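Local coordinates for peroxiredoxin (PDB 6TSB), which hydrolyses chitin through its GH18 domain, the chitinase half of a bifunctional spore-coat protein that also has peroxiredoxin activity, at the interface of chains A and B. Coordinates in Å, arbitrary orientation; residue numbers count along the deposited sequence, not the author numbering. Chains: chain A/B, Peroxiredoxin.

Contact 1: the interface of chains A and B. Residues chain A 221, 224, 227-228, 230; chain B 290, 293, 295, 297, 304.
A:His221 and A:Ser228 meet B:Asp290 where a long loop of one glycoside hydrolase family 18 (GH18) domain lies against the strands 286-290, 295-300 and 303-307 of the other. The polar core is one carboxylate oxygen held by two donors. A:His221 NE2 gives a nearly straight hydrogen bond (165° at H) of 2.9 Å to B:Asp290 OD2, which lies in the imidazole plane and is met on its anti side. A:Ser228 OG reaches the same OD2 from the syn side at 2.5 Å, and both donors approach from one face of the carboxylate. The other oxygen, OD1, takes the backbone N of B:Ala293 from above the plane, a second-shell bond that should steady the group's rotation. A:Ser228 OG in turn accepts from A:Leu230 N, at 2.9 Å, which would leave the hydroxyl hydrogen for the partner chain. B:Asp290 can extend to this loop because its CG is anti to the backbone N (chi1 -161°).

Apolar contacts flank the histidine. B:Val295 CG2 sits over the centre of the imidazole, 3.5 Å from the ring centroid, while B:Ala293 CB touches A:His221 CD2 at 3.6 Å. B:Phe304 stands edge-to-face with the imidazole, A:His221 CE1 lying in the phenyl plane at the rim, 3.7 Å from B:Phe304 CE2. Beyond the histidine, A:Leu230 crosses B:Tyr297 at about a right angle, its CD1 branch 3.7 Å from the phenol carbon B:Tyr297 CZ.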
loop_
_atom_site.group_PDB
_atom_site.type_symbol
_atom_site.label_atom_id
_atom_site.label_comp_id
_atom_site.label_asym_id
_atom_site.label_seq_id
_atom_site.Cartn_x
_atom_site.Cartn_y
_atom_site.Cartn_z
ATOM N N HIS A 221 -1.115 11.149 14.485
ATOM C CA HIS A 221 -2.349 10.340 14.301
ATOM C C HIS A 221 -3.457 10.816 15.245
ATOM O O HIS A 221 -3.154 11.180 16.420
ATOM C CB HIS A 221 -2.122 8.852 14.561
ATOM C CG HIS A 221 -0.989 8.288 13.787
ATOM N ND1 HIS A 221 -0.932 8.382 12.417
ATOM C CD2 HIS A 221 0.114 7.618 14.184
ATOM C CE1 HIS A 221 0.160 7.789 11.993
ATOM N NE2 HIS A 221 0.817 7.302 13.061
ATOM N N ASN A 224 -4.750 6.431 16.386
ATOM C CA ASN A 224 -3.732 5.348 16.467
ATOM C C ASN A 224 -4.275 4.217 17.344
ATOM O O ASN A 224 -4.762 4.501 18.454
ATOM C CB ASN A 224 -2.373 5.893 16.899
ATOM C CG ASN A 224 -2.398 6.666 18.200
ATOM O OD1 ASN A 224 -2.665 7.881 18.221
ATOM N ND2 ASN A 224 -2.027 5.984 19.278
ATOM N N ASP A 227 0.512 2.837 20.406
ATOM C CA ASP A 227 1.483 3.967 20.424
ATOM C C ASP A 227 2.516 3.776 19.294
ATOM O O ASP A 227 2.713 2.603 18.841
ATOM C CB ASP A 227 2.186 4.092 21.784
ATOM C CG ASP A 227 1.327 4.598 22.940
ATOM O OD1 ASP A 227 0.319 5.299 22.674
ATOM O OD2 ASP A 227 1.686 4.301 24.110
ATOM N N SER A 228 3.152 4.886 18.885
ATOM C CA SER A 228 4.251 4.994 17.883
ATOM C C SER A 228 4.941 6.365 18.024
ATOM O O SER A 228 4.573 7.140 18.948
ATOM C CB SER A 228 3.723 4.811 16.479
ATOM O OG SER A 228 3.364 6.070 15.910
ATOM N N LEU A 230 4.545 8.710 15.836
ATOM C CA LEU A 230 3.657 9.668 15.129
ATOM C C LEU A 230 2.322 9.838 15.869
ATOM O O LEU A 230 1.401 10.407 15.278
ATOM C CB LEU A 230 3.465 9.138 13.707
ATOM C CG LEU A 230 4.752 9.053 12.888
ATOM C CD1 LEU A 230 4.517 8.295 11.583
ATOM C CD2 LEU A 230 5.314 10.451 12.635
ATOM N N ASP B 290 1.983 3.602 9.395
ATOM C CA ASP B 290 2.609 3.348 10.714
ATOM C C ASP B 290 2.193 1.937 11.127
ATOM O O ASP B 290 1.016 1.744 11.447
ATOM C CB ASP B 290 2.207 4.446 11.693
ATOM C CG ASP B 290 3.097 4.566 12.909
ATOM O OD1 ASP B 290 3.692 3.527 13.314
ATOM O OD2 ASP B 290 3.189 5.709 13.442
ATOM N N ALA B 293 1.735 1.980 15.143
ATOM C CA ALA B 293 0.435 2.674 15.348
ATOM C C ALA B 293 -0.731 1.893 14.733
ATOM O O ALA B 293 -1.819 1.937 15.334
ATOM C CB ALA B 293 0.501 4.068 14.783
ATOM N N VAL B 295 -2.204 2.386 11.704
ATOM C CA VAL B 295 -3.121 3.328 10.996
ATOM C C VAL B 295 -2.444 3.949 9.769
ATOM O O VAL B 295 -1.235 4.194 9.779
ATOM C CB VAL B 295 -3.606 4.443 11.938
ATOM C CG1 VAL B 295 -4.545 3.876 12.982
ATOM C CG2 VAL B 295 -2.458 5.226 12.573
ATOM N N TYR B 297 -1.690 7.094 6.909
ATOM C CA TYR B 297 -1.519 8.563 6.892
ATOM C C TYR B 297 -0.996 8.984 5.517
ATOM O O TYR B 297 -0.649 8.103 4.716
ATOM C CB TYR B 297 -0.624 9.000 8.056
ATOM C CG TYR B 297 0.845 8.644 8.000
ATOM C CD1 TYR B 297 1.304 7.345 8.194
ATOM C CD2 TYR B 297 1.798 9.643 7.835
ATOM C CE1 TYR B 297 2.666 7.051 8.186
ATOM C CE2 TYR B 297 3.157 9.368 7.822
ATOM C CZ TYR B 297 3.600 8.067 8.002
ATOM O OH TYR B 297 4.954 7.832 7.987
ATOM N N PHE B 304 4.033 15.216 7.326
ATOM C CA PHE B 304 2.784 14.491 7.682
ATOM C C PHE B 304 1.597 15.444 7.444
ATOM O O PHE B 304 1.625 16.597 7.960
ATOM C CB PHE B 304 2.901 13.992 9.128
ATOM C CG PHE B 304 1.742 13.188 9.667
ATOM C CD1 PHE B 304 0.527 13.790 9.975
ATOM C CD2 PHE B 304 1.887 11.839 9.931
ATOM C CE1 PHE B 304 -0.523 13.051 10.497
ATOM C CE2 PHE B 304 0.829 11.101 10.442
ATOM C CZ PHE B 304 -0.376 11.705 10.720
#

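Contact 2: the interface of chains A and B. Residues chain A 317, 320-321, 326, 328-330; chain B 254-256, 258.
A:Gly328, A:Val329 and A:Phe330 run beside B:Leu255 and B:Leu256 as neighbouring strands of a parallel sheet that crosses from one chain to the other. Backbone hydrogen bonds of 2.9 to 3.0 Å stitch the two together: B:Leu256 N donates to A:Gly328 O, A:Phe330 N to B:Leu256 O, and B:Ile258 N to A:Phe330 O. B:Leu256 thus uses both its N and its O on the two residues flanking A:Val329.

Hydrophobic contacts line both sides of this ladder. With CG anti to the backbone N (chi1 -162°), B:Leu256 turns toward helix 311-323 of chain A. Its CB touches A:Val321 CG2 at 3.8 Å, and its CD1 branch lies 4.1 Å from both A:Leu326 CD1 and A:Tyr320 CD1, crossing the tyrosine at about a right angle. B:Leu255 turns to the strand itself, its CB meeting A:Phe330 CD2 at 3.8 Å and its CD2 lying beside A:Gly328 CA.

In the (beta/alpha)8 barrel typical of GH18, strands 254-259 and 328-332 would be expected to adjoin within one chain; their pairing between chains suggests a domain swap, with strand 328-332 completing the partner's barrel.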
loop_
_atom_site.group_PDB
_atom_site.type_symbol
_atom_site.label_atom_id
_atom_site.label_comp_id
_atom_site.label_asym_id
_atom_site.label_seq_id
_atom_site.Cartn_x
_atom_site.Cartn_y
_atom_site.Cartn_z
ATOM N N LYS A 317 12.973 -8.547 -5.167
ATOM C CA LYS A 317 13.897 -8.994 -6.253
ATOM C C LYS A 317 15.353 -8.900 -5.781
ATOM O O LYS A 317 16.067 -9.887 -6.001
ATOM C CB LYS A 317 13.625 -8.228 -7.550
ATOM C CG LYS A 317 12.559 -8.913 -8.388
ATOM C CD LYS A 317 11.833 -8.046 -9.404
ATOM C CE LYS A 317 10.584 -8.758 -9.878
ATOM N NZ LYS A 317 10.078 -8.205 -11.144
ATOM N N TYR A 320 16.121 -11.708 -3.396
ATOM C CA TYR A 320 16.269 -12.948 -4.193
ATOM C C TYR A 320 17.706 -13.021 -4.709
ATOM O O TYR A 320 18.287 -14.098 -4.687
ATOM C CB TYR A 320 15.200 -13.004 -5.284
ATOM C CG TYR A 320 15.137 -14.302 -6.043
ATOM C CD1 TYR A 320 16.067 -14.621 -7.029
ATOM C CD2 TYR A 320 14.117 -15.217 -5.789
ATOM C CE1 TYR A 320 15.983 -15.818 -7.734
ATOM C CE2 TYR A 320 14.019 -16.414 -6.491
ATOM C CZ TYR A 320 14.949 -16.714 -7.472
ATOM O OH TYR A 320 14.824 -17.907 -8.137
ATOM N N VAL A 321 18.271 -11.892 -5.129
ATOM C CA VAL A 321 19.645 -11.843 -5.694
ATOM C C VAL A 321 20.608 -12.288 -4.591
ATOM O O VAL A 321 21.580 -13.049 -4.854
ATOM C CB VAL A 321 19.978 -10.438 -6.259
ATOM C CG1 VAL A 321 21.475 -10.180 -6.364
ATOM C CG2 VAL A 321 19.328 -10.209 -7.615
ATOM N N LEU A 326 23.199 -14.709 -6.771
ATOM C CA LEU A 326 23.277 -14.197 -8.170
ATOM C C LEU A 326 24.376 -13.125 -8.293
ATOM O O LEU A 326 24.946 -12.679 -7.282
ATOM C CB LEU A 326 21.928 -13.636 -8.632
ATOM C CG LEU A 326 20.696 -14.546 -8.545
ATOM C CD1 LEU A 326 19.606 -14.037 -9.486
ATOM C CD2 LEU A 326 20.999 -16.001 -8.860
ATOM N N GLY A 328 24.183 -9.986 -9.568
ATOM C CA GLY A 328 23.781 -8.601 -9.323
ATOM C C GLY A 328 22.472 -8.381 -9.996
ATOM O O GLY A 328 21.793 -9.378 -10.340
ATOM N N VAL A 329 22.153 -7.124 -10.242
ATOM C CA VAL A 329 20.848 -6.704 -10.798
ATOM C C VAL A 329 21.136 -5.600 -11.821
ATOM O O VAL A 329 22.233 -5.029 -11.803
ATOM C CB VAL A 329 19.970 -6.235 -9.624
ATOM C CG1 VAL A 329 20.517 -4.980 -8.979
ATOM C CG2 VAL A 329 18.523 -6.031 -10.019
ATOM N N PHE A 330 20.176 -5.324 -12.683
ATOM C CA PHE A 330 20.266 -4.328 -13.764
ATOM C C PHE A 330 18.842 -3.903 -14.049
ATOM O O PHE A 330 17.943 -4.696 -13.769
ATOM C CB PHE A 330 20.958 -4.891 -15.020
ATOM C CG PHE A 330 20.142 -5.777 -15.943
ATOM C CD1 PHE A 330 19.254 -5.233 -16.859
ATOM C CD2 PHE A 330 20.276 -7.172 -15.912
ATOM C CE1 PHE A 330 18.539 -6.032 -17.739
ATOM C CE2 PHE A 330 19.554 -7.982 -16.778
ATOM C CZ PHE A 330 18.679 -7.413 -17.688
ATOM N N ILE B 254 24.688 -14.667 -13.263
ATOM C CA ILE B 254 23.327 -14.203 -13.616
ATOM C C ILE B 254 23.073 -12.805 -13.049
ATOM O O ILE B 254 23.175 -12.652 -11.819
ATOM C CB ILE B 254 22.248 -15.158 -13.135
ATOM C CG1 ILE B 254 22.545 -16.574 -13.634
ATOM C CG2 ILE B 254 20.893 -14.593 -13.577
ATOM C CD1 ILE B 254 21.356 -17.499 -13.619
ATOM N N LEU B 255 22.680 -11.863 -13.914
ATOM C CA LEU B 255 22.227 -10.508 -13.498
ATOM C C LEU B 255 20.732 -10.455 -13.664
ATOM O O LEU B 255 20.266 -10.740 -14.794
ATOM C CB LEU B 255 22.865 -9.442 -14.378
ATOM C CG LEU B 255 24.369 -9.283 -14.226
ATOM C CD1 LEU B 255 24.814 -7.962 -14.843
ATOM C CD2 LEU B 255 24.781 -9.383 -12.769
ATOM N N LEU B 256 20.013 -10.130 -12.587
ATOM C CA LEU B 256 18.532 -10.141 -12.615
ATOM C C LEU B 256 18.072 -8.788 -13.158
ATOM O O LEU B 256 18.502 -7.754 -12.627
ATOM C CB LEU B 256 17.974 -10.419 -11.211
ATOM C CG LEU B 256 16.514 -10.876 -11.175
ATOM C CD1 LEU B 256 16.241 -11.729 -9.944
ATOM C CD2 LEU B 256 15.543 -9.712 -11.247
ATOM N N ILE B 258 15.306 -5.914 -14.016
ATOM C CA ILE B 258 14.050 -5.268 -13.535
ATOM C C ILE B 258 13.612 -4.231 -14.563
ATOM O O ILE B 258 14.402 -3.365 -14.942
ATOM C CB ILE B 258 14.296 -4.629 -12.162
ATOM C CG1 ILE B 258 14.924 -5.646 -11.202
ATOM C CG2 ILE B 258 13.016 -4.009 -11.601
ATOM C CD1 ILE B 258 15.467 -5.035 -9.947
#

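Contact 3: the interface of chains A and B. Residues chain A 262-263, 268, 270, 275, 279-280; chain B 298, 306-308.
B:Met306 lays its bent thioether along A:Gly262 and A:Ile268, in what looks like the small alpha/beta insertion of a GH18 chitinase, here built from both chains. Its CG is anti to the backbone N, and folds at chi2 (63°) and chi3 (57°) curl the tail back over chain A. The sulfur SD then lies 3.6 Å from A:Arg263 N, and the terminal methyl CE presses against A:Ile268 CD1 at 3.3 Å, a tight fit. The same methyl meets A:Tyr279 CE2, the methionine crossing the phenol at about a right angle.

A:Leu275 forks between two partners. Its CD2 branch touches B:Met306 CG at 3.9 Å, whereas CD1 comes within 3.8 Å of B:Tyr308 CG, the two side chains meeting at a slant. That CD2 also covers one face of the A:Tyr279 ring toward the rim, an intrachain contact that probably limits the ring's movement. A:Tyr279 offers its CB to B:Leu298 CD1 at 3.9 Å, again nearly perpendicular.

B:Tyr308 CB lies against A:Gly262 CA, and a CG set between the backbone N and the carbonyl carbon (chi1 66°) swings the ring to A:Leu275 CD1, with the phenol OH near A:Ile280 CG2. Behind these side chains, strand 261-264 of chain A pairs antiparallel with strand 303-307 of chain B. A:Arg263 N donates to B:Ser307 O at 2.8 Å, and B:Ser307 N returns a bond to A:Arg263 O at 2.9 Å.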
loop_
_atom_site.group_PDB
_atom_site.type_symbol
_atom_site.label_atom_id
_atom_site.label_comp_id
_atom_site.label_asym_id
_atom_site.label_seq_id
_atom_site.Cartn_x
_atom_site.Cartn_y
_atom_site.Cartn_z
ATOM N N GLY A 262 -10.732 12.280 7.807
ATOM C CA GLY A 262 -9.307 12.521 8.074
ATOM C C GLY A 262 -9.137 13.810 8.833
ATOM O O GLY A 262 -9.973 14.690 8.641
ATOM N N ARG A 263 -8.110 13.902 9.682
ATOM C CA ARG A 263 -7.773 15.142 10.418
ATOM C C ARG A 263 -6.265 15.386 10.328
ATOM O O ARG A 263 -5.524 14.403 10.256
ATOM C CB ARG A 263 -8.231 15.050 11.874
ATOM C CG ARG A 263 -7.694 16.156 12.774
ATOM C CD ARG A 263 -8.160 16.095 14.223
ATOM N NE ARG A 263 -9.604 16.208 14.401
ATOM C CZ ARG A 263 -10.298 17.347 14.359
ATOM N NH1 ARG A 263 -9.693 18.506 14.136
ATOM N NH2 ARG A 263 -11.606 17.322 14.528
ATOM N N ILE A 268 -7.726 21.328 10.146
ATOM C CA ILE A 268 -8.262 20.775 8.869
ATOM C C ILE A 268 -8.880 19.387 9.114
ATOM O O ILE A 268 -8.287 18.573 9.838
ATOM C CB ILE A 268 -7.158 20.791 7.785
ATOM C CG1 ILE A 268 -6.444 19.450 7.636
ATOM C CG2 ILE A 268 -6.148 21.909 8.017
ATOM C CD1 ILE A 268 -7.182 18.448 6.772
ATOM N N ARG A 270 -11.304 16.325 6.648
ATOM C CA ARG A 270 -11.837 15.947 5.322
ATOM C C ARG A 270 -12.670 14.684 5.510
ATOM O O ARG A 270 -12.252 13.822 6.272
ATOM C CB ARG A 270 -10.686 15.765 4.327
ATOM C CG ARG A 270 -9.864 17.022 4.058
ATOM C CD ARG A 270 -10.604 18.126 3.316
ATOM N NE ARG A 270 -9.722 19.198 2.860
ATOM C CZ ARG A 270 -9.480 20.346 3.505
ATOM N NH1 ARG A 270 -10.027 20.619 4.679
ATOM N NH2 ARG A 270 -8.658 21.222 2.962
ATOM N N LEU A 275 -11.343 12.691 0.612
ATOM C CA LEU A 275 -10.014 12.048 0.424
ATOM C C LEU A 275 -10.044 11.181 -0.850
ATOM O O LEU A 275 -9.063 11.202 -1.618
ATOM C CB LEU A 275 -9.690 11.214 1.675
ATOM C CG LEU A 275 -9.540 11.973 2.999
ATOM C CD1 LEU A 275 -9.324 11.010 4.157
ATOM C CD2 LEU A 275 -8.403 12.979 2.943
ATOM N N TYR A 279 -7.168 13.222 -2.801
ATOM C CA TYR A 279 -6.012 12.778 -1.968
ATOM C C TYR A 279 -5.434 11.401 -2.362
ATOM O O TYR A 279 -4.198 11.350 -2.308
ATOM C CB TYR A 279 -6.377 12.840 -0.482
ATOM C CG TYR A 279 -6.603 14.230 0.065
ATOM C CD1 TYR A 279 -7.830 14.869 -0.071
ATOM C CD2 TYR A 279 -5.600 14.905 0.748
ATOM C CE1 TYR A 279 -8.059 16.138 0.453
ATOM C CE2 TYR A 279 -5.811 16.173 1.278
ATOM C CZ TYR A 279 -7.042 16.798 1.124
ATOM O OH TYR A 279 -7.247 18.048 1.639
ATOM N N ILE A 280 -6.204 10.354 -2.731
ATOM C CA ILE A 280 -5.655 8.959 -2.685
ATOM C C ILE A 280 -5.586 8.250 -4.059
ATOM O O ILE A 280 -4.481 7.702 -4.368
ATOM C CB ILE A 280 -6.330 8.129 -1.569
ATOM C CG1 ILE A 280 -7.741 7.632 -1.902
ATOM C CG2 ILE A 280 -6.310 8.911 -0.256
ATOM C CD1 ILE A 280 -8.341 6.750 -0.804
ATOM N N LEU B 298 -0.960 10.292 5.268
ATOM C CA LEU B 298 -0.470 10.897 4.006
ATOM C C LEU B 298 0.642 11.910 4.308
ATOM O O LEU B 298 0.521 12.657 5.318
ATOM C CB LEU B 298 -1.628 11.587 3.281
ATOM C CG LEU B 298 -2.870 10.736 3.034
ATOM C CD1 LEU B 298 -3.780 11.404 2.012
ATOM C CD2 LEU B 298 -2.512 9.331 2.589
ATOM N N MET B 306 -2.119 14.106 6.588
ATOM C CA MET B 306 -3.484 13.586 6.891
ATOM C C MET B 306 -3.442 12.290 7.723
ATOM O O MET B 306 -2.640 11.394 7.391
ATOM C CB MET B 306 -4.231 13.299 5.588
ATOM C CG MET B 306 -5.717 13.053 5.779
ATOM S SD MET B 306 -6.565 14.496 6.430
ATOM C CE MET B 306 -6.170 15.729 5.187
ATOM N N SER B 307 -4.323 12.185 8.733
ATOM C CA SER B 307 -4.606 10.971 9.545
ATOM C C SER B 307 -6.053 10.514 9.306
ATOM O O SER B 307 -6.979 11.296 9.546
ATOM C CB SER B 307 -4.364 11.242 11.016
ATOM O OG SER B 307 -4.605 10.083 11.816
ATOM N N TYR B 308 -6.254 9.277 8.891
ATOM C CA TYR B 308 -7.603 8.714 8.652
ATOM C C TYR B 308 -7.537 7.215 8.926
ATOM O O TYR B 308 -6.492 6.772 9.424
ATOM C CB TYR B 308 -8.092 9.079 7.247
ATOM C CG TYR B 308 -7.332 8.482 6.089
ATOM C CD1 TYR B 308 -6.062 8.930 5.760
ATOM C CD2 TYR B 308 -7.899 7.501 5.290
ATOM C CE1 TYR B 308 -5.351 8.386 4.696
ATOM C CE2 TYR B 308 -7.215 6.961 4.210
ATOM C CZ TYR B 308 -5.933 7.404 3.913
ATOM O OH TYR B 308 -5.237 6.873 2.866
#

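Contact 4: the interface of chains A and B. Residues chain A 225-226, 238, 241, 256; chain B 294, 316-317, 320, 326.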
loop_
_atom_site.group_PDB
_atom_site.type_symbol
_atom_site.label_atom_id
_atom_site.label_comp_id
_atom_site.label_asym_id
_atom_site.label_seq_id
_atom_site.Cartn_x
_atom_site.Cartn_y
_atom_site.Cartn_z
ATOM N N LEU A 225 -4.258 2.975 16.862
ATOM C CA LEU A 225 -4.777 1.853 17.687
ATOM C C LEU A 225 -3.760 1.577 18.817
ATOM O O LEU A 225 -4.202 1.450 19.978
ATOM C CB LEU A 225 -5.053 0.636 16.812
ATOM C CG LEU A 225 -5.525 -0.610 17.552
ATOM C CD1 LEU A 225 -6.795 -0.340 18.353
ATOM C CD2 LEU A 225 -5.734 -1.781 16.597
ATOM N N PHE A 226 -2.451 1.614 18.525
ATOM C CA PHE A 226 -1.346 1.479 19.523
ATOM C C PHE A 226 -0.432 2.704 19.468
ATOM O O PHE A 226 -0.643 3.543 18.595
ATOM C CB PHE A 226 -0.587 0.179 19.287
ATOM C CG PHE A 226 -1.438 -1.050 19.457
ATOM C CD1 PHE A 226 -1.844 -1.461 20.720
ATOM C CD2 PHE A 226 -1.794 -1.824 18.373
ATOM C CE1 PHE A 226 -2.599 -2.615 20.884
ATOM C CE2 PHE A 226 -2.573 -2.960 18.533
ATOM C CZ PHE A 226 -2.976 -3.356 19.788
ATOM N N ASP A 238 -6.147 1.653 22.238
ATOM C CA ASP A 238 -5.922 0.487 23.138
ATOM C C ASP A 238 -5.880 0.954 24.597
ATOM O O ASP A 238 -6.501 0.292 25.439
ATOM C CB ASP A 238 -4.627 -0.256 22.774
ATOM C CG ASP A 238 -4.124 -1.287 23.783
ATOM O OD1 ASP A 238 -4.785 -2.359 23.977
ATOM O OD2 ASP A 238 -3.078 -1.011 24.361
ATOM N N VAL A 241 -9.429 1.805 25.739
ATOM C CA VAL A 241 -10.197 0.567 26.051
ATOM C C VAL A 241 -9.727 -0.022 27.392
ATOM O O VAL A 241 -10.578 -0.452 28.182
ATOM C CB VAL A 241 -10.062 -0.456 24.931
ATOM C CG1 VAL A 241 -10.912 -1.675 25.229
ATOM C CG2 VAL A 241 -10.418 0.164 23.594
ATOM N N LEU A 256 -16.332 0.395 19.867
ATOM C CA LEU A 256 -15.104 1.075 19.394
ATOM C C LEU A 256 -15.503 1.993 18.238
ATOM O O LEU A 256 -16.143 1.517 17.290
ATOM C CB LEU A 256 -14.050 0.041 18.971
ATOM C CG LEU A 256 -12.620 0.578 18.875
ATOM C CD1 LEU A 256 -11.605 -0.531 19.112
ATOM C CD2 LEU A 256 -12.354 1.276 17.555
ATOM N N GLN B 294 -0.505 1.196 13.614
ATOM C CA GLN B 294 -1.494 0.341 12.896
ATOM C C GLN B 294 -2.562 1.185 12.165
ATOM O O GLN B 294 -3.674 0.664 11.920
ATOM C CB GLN B 294 -2.062 -0.706 13.851
ATOM C CG GLN B 294 -1.163 -1.931 13.940
ATOM C CD GLN B 294 -1.799 -3.117 14.629
ATOM O OE1 GLN B 294 -1.163 -3.775 15.448
ATOM N NE2 GLN B 294 -3.050 -3.420 14.299
ATOM N N LEU B 316 -8.045 -4.207 11.193
ATOM C CA LEU B 316 -7.213 -4.315 12.418
ATOM C C LEU B 316 -8.013 -3.866 13.661
ATOM O O LEU B 316 -8.014 -4.637 14.661
ATOM C CB LEU B 316 -5.931 -3.501 12.194
ATOM C CG LEU B 316 -4.972 -4.093 11.152
ATOM C CD1 LEU B 316 -3.655 -3.329 11.134
ATOM C CD2 LEU B 316 -4.725 -5.576 11.412
ATOM N N LYS B 317 -8.713 -2.720 13.591
ATOM C CA LYS B 317 -9.644 -2.254 14.664
ATOM C C LYS B 317 -10.740 -3.300 14.903
ATOM O O LYS B 317 -10.968 -3.596 16.083
ATOM C CB LYS B 317 -10.189 -0.860 14.345
ATOM C CG LYS B 317 -9.275 0.230 14.881
ATOM C CD LYS B 317 -9.395 1.597 14.226
ATOM C CE LYS B 317 -8.197 2.443 14.599
ATOM N NZ LYS B 317 -8.442 3.878 14.380
ATOM N N TYR B 320 -9.338 -6.228 16.808
ATOM C CA TYR B 320 -9.176 -5.810 18.220
ATOM C C TYR B 320 -10.511 -6.008 18.938
ATOM O O TYR B 320 -10.508 -6.474 20.071
ATOM C CB TYR B 320 -8.624 -4.387 18.288
ATOM C CG TYR B 320 -8.248 -3.919 19.668
ATOM C CD1 TYR B 320 -9.207 -3.521 20.595
ATOM C CD2 TYR B 320 -6.908 -3.849 20.046
ATOM C CE1 TYR B 320 -8.839 -3.074 21.860
ATOM C CE2 TYR B 320 -6.527 -3.397 21.306
ATOM C CZ TYR B 320 -7.494 -3.001 22.215
ATOM O OH TYR B 320 -7.081 -2.570 23.449
ATOM N N LEU B 326 -15.015 -6.932 22.954
ATOM C CA LEU B 326 -15.773 -5.648 23.010
ATOM C C LEU B 326 -17.205 -5.840 22.475
ATOM O O LEU B 326 -17.541 -6.905 21.926
ATOM C CB LEU B 326 -15.054 -4.544 22.227
ATOM C CG LEU B 326 -13.595 -4.233 22.587
ATOM C CD1 LEU B 326 -13.227 -2.833 22.101
ATOM C CD2 LEU B 326 -13.305 -4.345 24.074
#
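CG of B:Tyr320 stands anti to the backbone N (chi1 -172°) and throws the phenol off helix 311-323 into chain A, where A:Leu225, likewise with CG anti to N (chi1 177°), extends to meet it. The CD1 branch of A:Leu225 lies 3.9 Å above one face of the tyrosine ring, offset toward the rim near CD2. Its other branch, CD2, turns to the amide of B:Gln294, 3.9 Å from NE2. A:Phe226 slants across the tyrosine, its CZ 3.9 Å from B:Tyr320 CE2. Another part of the rim meets A:Val241, which points tip to tip at it, CG2 lying 4.0 Å from B:Tyr320 CE1, and A:Leu256 CD1 approaches B:Tyr320 CD1.

The phenol OH comes up to A:Asp238 on helix 237-246, the carboxylate almost perpendicular to the ring and OD1 in the ring plane. The modelled OH to OD1 separation is too short to be trusted, and the nature of this contact is doubtful. A:Val241 also reaches B:Leu326 tip to tip, CG1 to CD2 at 3.8 Å. Together these contacts would help to anchor the helix on its partner.

B:Gln294, extended beyond CG, runs alongside A:Phe226, its amide tilted 58° from the phenyl plane, and its carbonyl OE1 lies 3.5 Å from A:Phe226 CE2.

Contacts 1, 3 and 4 form one cluster: the centres of their C-alpha atoms lie about 13 Å apart from contact 1 to contact 3 and to contact 4, and about 20 Å from contact 3 to contact 4. Contacts 1 and 3 share strands 295-300 and 303-307 of chain B. Contact 2 is about 35 to 41 Å away, yet its B:Leu256, A:Lys317, A:Tyr320 and A:Leu326 recur in contact 4 with chains exchanged, so its two-fold twin overlaps contact 4. Strand pairing between chains in contacts 2 and 3 suggests a domain-swapped dimer, although the structure alone does not show that it forms in the spore coat.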